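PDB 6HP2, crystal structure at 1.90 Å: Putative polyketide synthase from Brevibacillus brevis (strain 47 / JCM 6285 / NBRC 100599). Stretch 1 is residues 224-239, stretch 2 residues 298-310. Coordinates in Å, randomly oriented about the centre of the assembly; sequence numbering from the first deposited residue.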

# COMPACT_ATOMS: atom_id res chain seq x y z
N TRP A 224 16.25 3.82 -1.99
CA TRP A 224 15.51 2.72 -1.40
C TRP A 224 16.43 1.59 -0.97
O TRP A 224 16.29 1.03 0.12
CB TRP A 224 14.48 2.18 -2.41
CG TRP A 224 13.15 2.81 -2.34
CD1 TRP A 224 12.56 3.59 -3.28
CD2 TRP A 224 12.16 2.58 -1.33
NE1 TRP A 224 11.27 3.90 -2.89
CE2 TRP A 224 11.01 3.30 -1.70
CE3 TRP A 224 12.16 1.86 -0.14
CZ2 TRP A 224 9.85 3.35 -0.90
CZ3 TRP A 224 10.98 1.89 0.66
CH2 TRP A 224 9.86 2.62 0.25
N ILE A 225 17.42 1.29 -1.80
CA ILE A 225 18.42 0.28 -1.48
C ILE A 225 19.07 0.60 -0.14
O ILE A 225 19.20 -0.26 0.75
CB ILE A 225 19.46 0.21 -2.61
CG1 ILE A 225 18.82 -0.40 -3.86
CG2 ILE A 225 20.77 -0.53 -2.12
CD1 ILE A 225 19.75 -0.29 -5.11
N GLU A 226 19.55 1.82 -0.01
CA GLU A 226 20.28 2.26 1.18
C GLU A 226 19.38 2.49 2.40
O GLU A 226 19.79 2.20 3.53
CB GLU A 226 21.06 3.52 0.84
CG GLU A 226 22.19 3.24 -0.17
CD GLU A 226 22.83 4.52 -0.74
OE1 GLU A 226 22.49 5.66 -0.34
OE2 GLU A 226 23.64 4.36 -1.66
N LEU A 227 18.18 3.02 2.17
CA LEU A 227 17.25 3.24 3.26
C LEU A 227 16.88 1.91 3.92
O LEU A 227 16.91 1.77 5.14
CB LEU A 227 15.99 3.93 2.74
CG LEU A 227 14.81 4.08 3.71
CD1 LEU A 227 15.23 4.98 4.87
CD2 LEU A 227 13.59 4.65 2.99
N LEU A 228 16.54 0.91 3.11
CA LEU A 228 16.20 -0.40 3.65
C LEU A 228 17.41 -1.04 4.30
O LEU A 228 17.32 -1.47 5.44
CB LEU A 228 15.65 -1.31 2.56
CG LEU A 228 14.38 -0.83 1.90
CD1 LEU A 228 13.98 -1.80 0.79
CD2 LEU A 228 13.23 -0.69 2.89
N ALA A 229 18.56 -1.10 3.59
CA ALA A 229 19.76 -1.71 4.14
C ALA A 229 20.15 -1.04 5.46
O ALA A 229 20.58 -1.71 6.40
CB ALA A 229 20.96 -1.59 3.15
N GLU A 230 19.96 0.27 5.57
CA GLU A 230 20.36 0.98 6.79
C GLU A 230 19.55 0.49 7.99
O GLU A 230 20.05 0.46 9.12
CB GLU A 230 20.17 2.48 6.65
CG GLU A 230 20.56 3.25 7.89
CD GLU A 230 22.06 3.26 8.09
OE1 GLU A 230 22.79 3.19 7.07
OE2 GLU A 230 22.51 3.29 9.26
N HIS A 231 18.30 0.09 7.76
CA HIS A 231 17.47 -0.43 8.85
C HIS A 231 17.32 -1.95 8.83
O HIS A 231 16.29 -2.48 9.23
CB HIS A 231 16.14 0.29 8.82
CG HIS A 231 16.30 1.77 8.99
ND1 HIS A 231 16.50 2.35 10.23
CD2 HIS A 231 16.49 2.76 8.09
CE1 HIS A 231 16.73 3.64 10.08
NE2 HIS A 231 16.70 3.92 8.79
N GLN A 232 18.36 -2.65 8.37
CA GLN A 232 18.46 -4.11 8.46
C GLN A 232 17.47 -4.83 7.55
O GLN A 232 17.22 -6.03 7.72
CB GLN A 232 18.28 -4.57 9.91
CG GLN A 232 19.33 -4.06 10.91
CD GLN A 232 19.07 -2.64 11.37
OE1 GLN A 232 17.98 -2.32 11.84
NE2 GLN A 232 20.07 -1.79 11.24
N LEU A 233 16.90 -4.16 6.58
CA LEU A 233 15.90 -4.81 5.75
C LEU A 233 16.44 -5.18 4.38
O LEU A 233 17.20 -4.43 3.76
CB LEU A 233 14.67 -3.90 5.62
CG LEU A 233 13.96 -3.61 6.91
CD1 LEU A 233 12.91 -2.43 6.75
CD2 LEU A 233 13.21 -4.83 7.46
N VAL A 234 15.95 -6.28 3.84
CA VAL A 234 16.24 -6.67 2.49
C VAL A 234 14.97 -7.04 1.79
O VAL A 234 13.99 -7.46 2.41
CB VAL A 234 17.24 -7.87 2.45
CG1 VAL A 234 18.55 -7.39 3.01
CG2 VAL A 234 16.71 -9.03 3.27
N ILE A 235 15.04 -6.92 0.48
CA ILE A 235 13.93 -7.21 -0.41
C ILE A 235 13.89 -8.69 -0.67
O ILE A 235 14.79 -9.23 -1.31
CB ILE A 235 14.05 -6.42 -1.71
CG1 ILE A 235 13.98 -4.94 -1.42
CG2 ILE A 235 12.99 -6.92 -2.69
CD1 ILE A 235 14.49 -4.06 -2.62
N ASP A 236 12.79 -9.34 -0.26
CA ASP A 236 12.60 -10.73 -0.61
C ASP A 236 11.95 -10.84 -1.99
O ASP A 236 12.27 -11.76 -2.77
CB ASP A 236 11.75 -11.43 0.47
CG ASP A 236 11.67 -12.94 0.26
OD1 ASP A 236 12.74 -13.57 0.15
OD2 ASP A 236 10.56 -13.46 0.17
N GLU A 237 11.03 -9.91 -2.28
CA GLU A 237 10.30 -9.88 -3.52
C GLU A 237 9.89 -8.45 -3.80
O GLU A 237 9.51 -7.70 -2.88
CB GLU A 237 9.06 -10.80 -3.44
CG GLU A 237 8.39 -11.04 -4.76
CD GLU A 237 7.38 -12.20 -4.73
OE1 GLU A 237 7.32 -12.90 -3.72
OE2 GLU A 237 6.66 -12.41 -5.72
N ILE A 238 10.06 -8.04 -5.05
CA ILE A 238 9.62 -6.70 -5.51
C ILE A 238 8.87 -6.92 -6.81
O ILE A 238 9.36 -7.59 -7.72
CB ILE A 238 10.79 -5.71 -5.66
CG1 ILE A 238 10.37 -4.35 -6.22
CG2 ILE A 238 11.92 -6.33 -6.58
CD1 ILE A 238 9.74 -3.46 -5.22
N ILE A 239 7.64 -6.40 -6.89
CA ILE A 239 6.79 -6.62 -8.02
C ILE A 239 6.41 -5.28 -8.65
O ILE A 239 5.94 -4.41 -7.94
CB ILE A 239 5.52 -7.34 -7.58
CG1 ILE A 239 5.84 -8.75 -7.07
CG2 ILE A 239 4.53 -7.40 -8.72
CD1 ILE A 239 4.72 -9.39 -6.30
N THR A 298 26.02 -7.96 6.54
CA THR A 298 26.62 -6.63 6.56
C THR A 298 25.75 -5.62 5.77
O THR A 298 24.89 -5.98 4.95
CB THR A 298 28.04 -6.64 6.00
OG1 THR A 298 28.01 -6.85 4.58
CG2 THR A 298 28.91 -7.77 6.66
N TYR A 299 25.94 -4.33 6.08
CA TYR A 299 25.21 -3.30 5.34
C TYR A 299 25.49 -3.43 3.86
O TYR A 299 24.58 -3.39 3.03
CB TYR A 299 25.61 -1.91 5.84
CG TYR A 299 25.11 -0.79 4.98
CD1 TYR A 299 23.85 -0.22 5.18
CD2 TYR A 299 25.90 -0.28 3.97
CE1 TYR A 299 23.38 0.79 4.35
CE2 TYR A 299 25.44 0.74 3.15
CZ TYR A 299 24.21 1.28 3.36
OH TYR A 299 23.78 2.36 2.57
N THR A 300 26.78 -3.61 3.50
CA THR A 300 27.15 -3.69 2.09
C THR A 300 26.44 -4.85 1.40
O THR A 300 25.99 -4.72 0.27
CB THR A 300 28.66 -3.78 1.95
OG1 THR A 300 29.23 -2.66 2.63
CG2 THR A 300 29.07 -3.76 0.49
N LYS A 301 26.33 -5.99 2.08
CA LYS A 301 25.67 -7.15 1.49
C LYS A 301 24.17 -6.95 1.41
O LYS A 301 23.51 -7.42 0.47
CB LYS A 301 26.00 -8.40 2.32
CG LYS A 301 27.42 -8.97 2.06
CD LYS A 301 27.55 -9.50 0.64
CE LYS A 301 28.77 -10.38 0.47
NZ LYS A 301 30.03 -9.64 0.74
N ARG A 302 23.60 -6.24 2.38
CA ARG A 302 22.20 -5.88 2.25
C ARG A 302 21.98 -4.99 1.04
O ARG A 302 20.97 -5.15 0.31
CB ARG A 302 21.71 -5.20 3.52
CG ARG A 302 21.70 -6.15 4.74
CD ARG A 302 20.87 -5.63 5.91
NE ARG A 302 21.39 -4.45 6.54
CZ ARG A 302 22.12 -4.45 7.65
NH1 ARG A 302 22.41 -5.58 8.27
NH2 ARG A 302 22.55 -3.31 8.15
N CYS A 303 22.89 -4.04 0.80
CA CYS A 303 22.78 -3.17 -0.38
C CYS A 303 22.87 -3.97 -1.67
O CYS A 303 22.08 -3.76 -2.59
CB CYS A 303 23.87 -2.10 -0.37
SG CYS A 303 23.51 -0.82 0.83
N GLU A 304 23.82 -4.90 -1.74
CA GLU A 304 24.00 -5.67 -2.95
C GLU A 304 22.80 -6.56 -3.20
O GLU A 304 22.35 -6.70 -4.34
CB GLU A 304 25.30 -6.50 -2.86
CG GLU A 304 26.51 -5.59 -2.77
CD GLU A 304 27.82 -6.35 -2.64
OE1 GLU A 304 28.86 -5.75 -2.99
OE2 GLU A 304 27.78 -7.53 -2.20
N TRP A 305 22.22 -7.12 -2.13
CA TRP A 305 21.02 -7.91 -2.31
C TRP A 305 19.87 -7.05 -2.83
O TRP A 305 19.17 -7.41 -3.79
CB TRP A 305 20.63 -8.54 -0.98
CG TRP A 305 19.48 -9.46 -1.07
CD1 TRP A 305 18.17 -9.15 -0.96
CD2 TRP A 305 19.55 -10.87 -1.37
NE1 TRP A 305 17.41 -10.29 -1.12
CE2 TRP A 305 18.24 -11.35 -1.39
CE3 TRP A 305 20.60 -11.76 -1.64
CZ2 TRP A 305 17.93 -12.70 -1.65
CZ3 TRP A 305 20.30 -13.09 -1.89
CH2 TRP A 305 18.98 -13.55 -1.89
N ASN A 306 19.66 -5.91 -2.21
CA ASN A 306 18.54 -5.06 -2.63
C ASN A 306 18.72 -4.57 -4.06
O ASN A 306 17.74 -4.49 -4.83
CB ASN A 306 18.40 -3.92 -1.65
CG ASN A 306 17.89 -4.39 -0.28
OD1 ASN A 306 17.32 -5.48 -0.14
ND2 ASN A 306 18.11 -3.57 0.73
N ALA A 307 19.97 -4.24 -4.45
CA ALA A 307 20.20 -3.74 -5.79
C ALA A 307 19.88 -4.81 -6.82
O ALA A 307 19.34 -4.51 -7.89
CB ALA A 307 21.65 -3.29 -5.94
N SER A 308 20.23 -6.06 -6.52
CA SER A 308 19.95 -7.18 -7.42
C SER A 308 18.44 -7.39 -7.59
O SER A 308 17.94 -7.66 -8.69
CB SER A 308 20.62 -8.46 -6.86
OG SER A 308 20.27 -9.59 -7.62
N LYS A 309 17.70 -7.35 -6.48
CA LYS A 309 16.26 -7.48 -6.60
C LYS A 309 15.66 -6.35 -7.43
O LYS A 309 14.75 -6.58 -8.23
CB LYS A 309 15.64 -7.48 -5.20
CG LYS A 309 16.04 -8.74 -4.39
CD LYS A 309 15.25 -9.94 -4.90
CE LYS A 309 15.65 -11.20 -4.14
NZ LYS A 309 14.68 -12.29 -4.43
N LEU A 310 16.12 -5.12 -7.21
CA LEU A 310 15.53 -3.99 -7.94
C LEU A 310 15.94 -3.95 -9.42
O LEU A 310 15.27 -3.28 -10.21
CB LEU A 310 15.91 -2.70 -7.26
CG LEU A 310 15.17 -2.43 -5.94
CD1 LEU A 310 15.74 -1.37 -5.11
CD2 LEU A 310 13.73 -2.10 -6.18
O HOH W 1 22.85 4.49 4.48
O HOH W 2 14.58 -14.23 -2.28

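Every direct hydrogen bond between these stretches pairs a side chain of the helix 299-310 with a main-chain atom of the other stretch. Asn306 is the centre of this pattern. Its OD1 accepts from Ile235 N at 2.8 Å. Its ND2 donates to Leu233 O at 3.3 Å, in an almost straight bond, and more weakly to Ile225 O at 3.5 Å. One buried amide thus reaches both the helix 224-230 and the strand 233-235. Asparagine suits the site because its short side chain carries a donor and an acceptor side by side.

Arg302 lies one turn earlier and serves the end of the first helix. Its NE donates to Ala229 O at 2.9 Å, and its NH2 adds a weak bond to Ala229 O at 3.1 Å. The carbonyl lies at the edge of the guanidinium, where the N-H groups point. Gln232 CA lies over one face of the group. Ala229 O also accepts from Gln232 N at 3.1 Å, within the turn.

Further on, Trp305 and Lys309 follow the chain round its corner at Asp236. Trp305 NE1 donates to Ile235 O at 2.8 Å, and Val234 CB packs 3.8 Å from Trp305 CD1. Lys309 NZ donates to Asp236 O at 3.0 Å. Its extended outer chain carries the amine to that carbonyl. Water 2 joins Lys309 NZ, at 2.9 Å, to Asp236 OD1, at 3.1 Å.

The two helices cross at 136°, with axes 8.6 Å apart at closest approach. Ala229 points toward the second helix and fits among Tyr299, Arg302, Cys303 and Asn306. Its methyl is small enough for the backbones to come close: the CA atoms of Ala229 and Arg302 are 5.2 Å apart. Ala229 CB lies 3.5 Å from Cys303 SG and 3.6 Å from Tyr299 CE1. Ile225 fills a second hole, among Cys303, Asn306, Ala307 and Leu310. Its CD1 lies 3.6 Å from Ala307 CB, and its CG1 lies 3.5 Å from Leu310 CD1.

Leu310 extends this apolar packing to the strands. Its CG lies 3.8 Å from Ile235 CD1, and its CD2 lies 4.0 Å from Ile238 CG1. These buried aliphatic side chains need no polar partner.

At the other end, Tyr299 lies beside the first helix, with Glu230 N near its ring edge. Water 1 links Tyr299 OH, at 3.0 Å, to Glu230 OE1, at 2.9 Å. Together the stretches bury 953 Å².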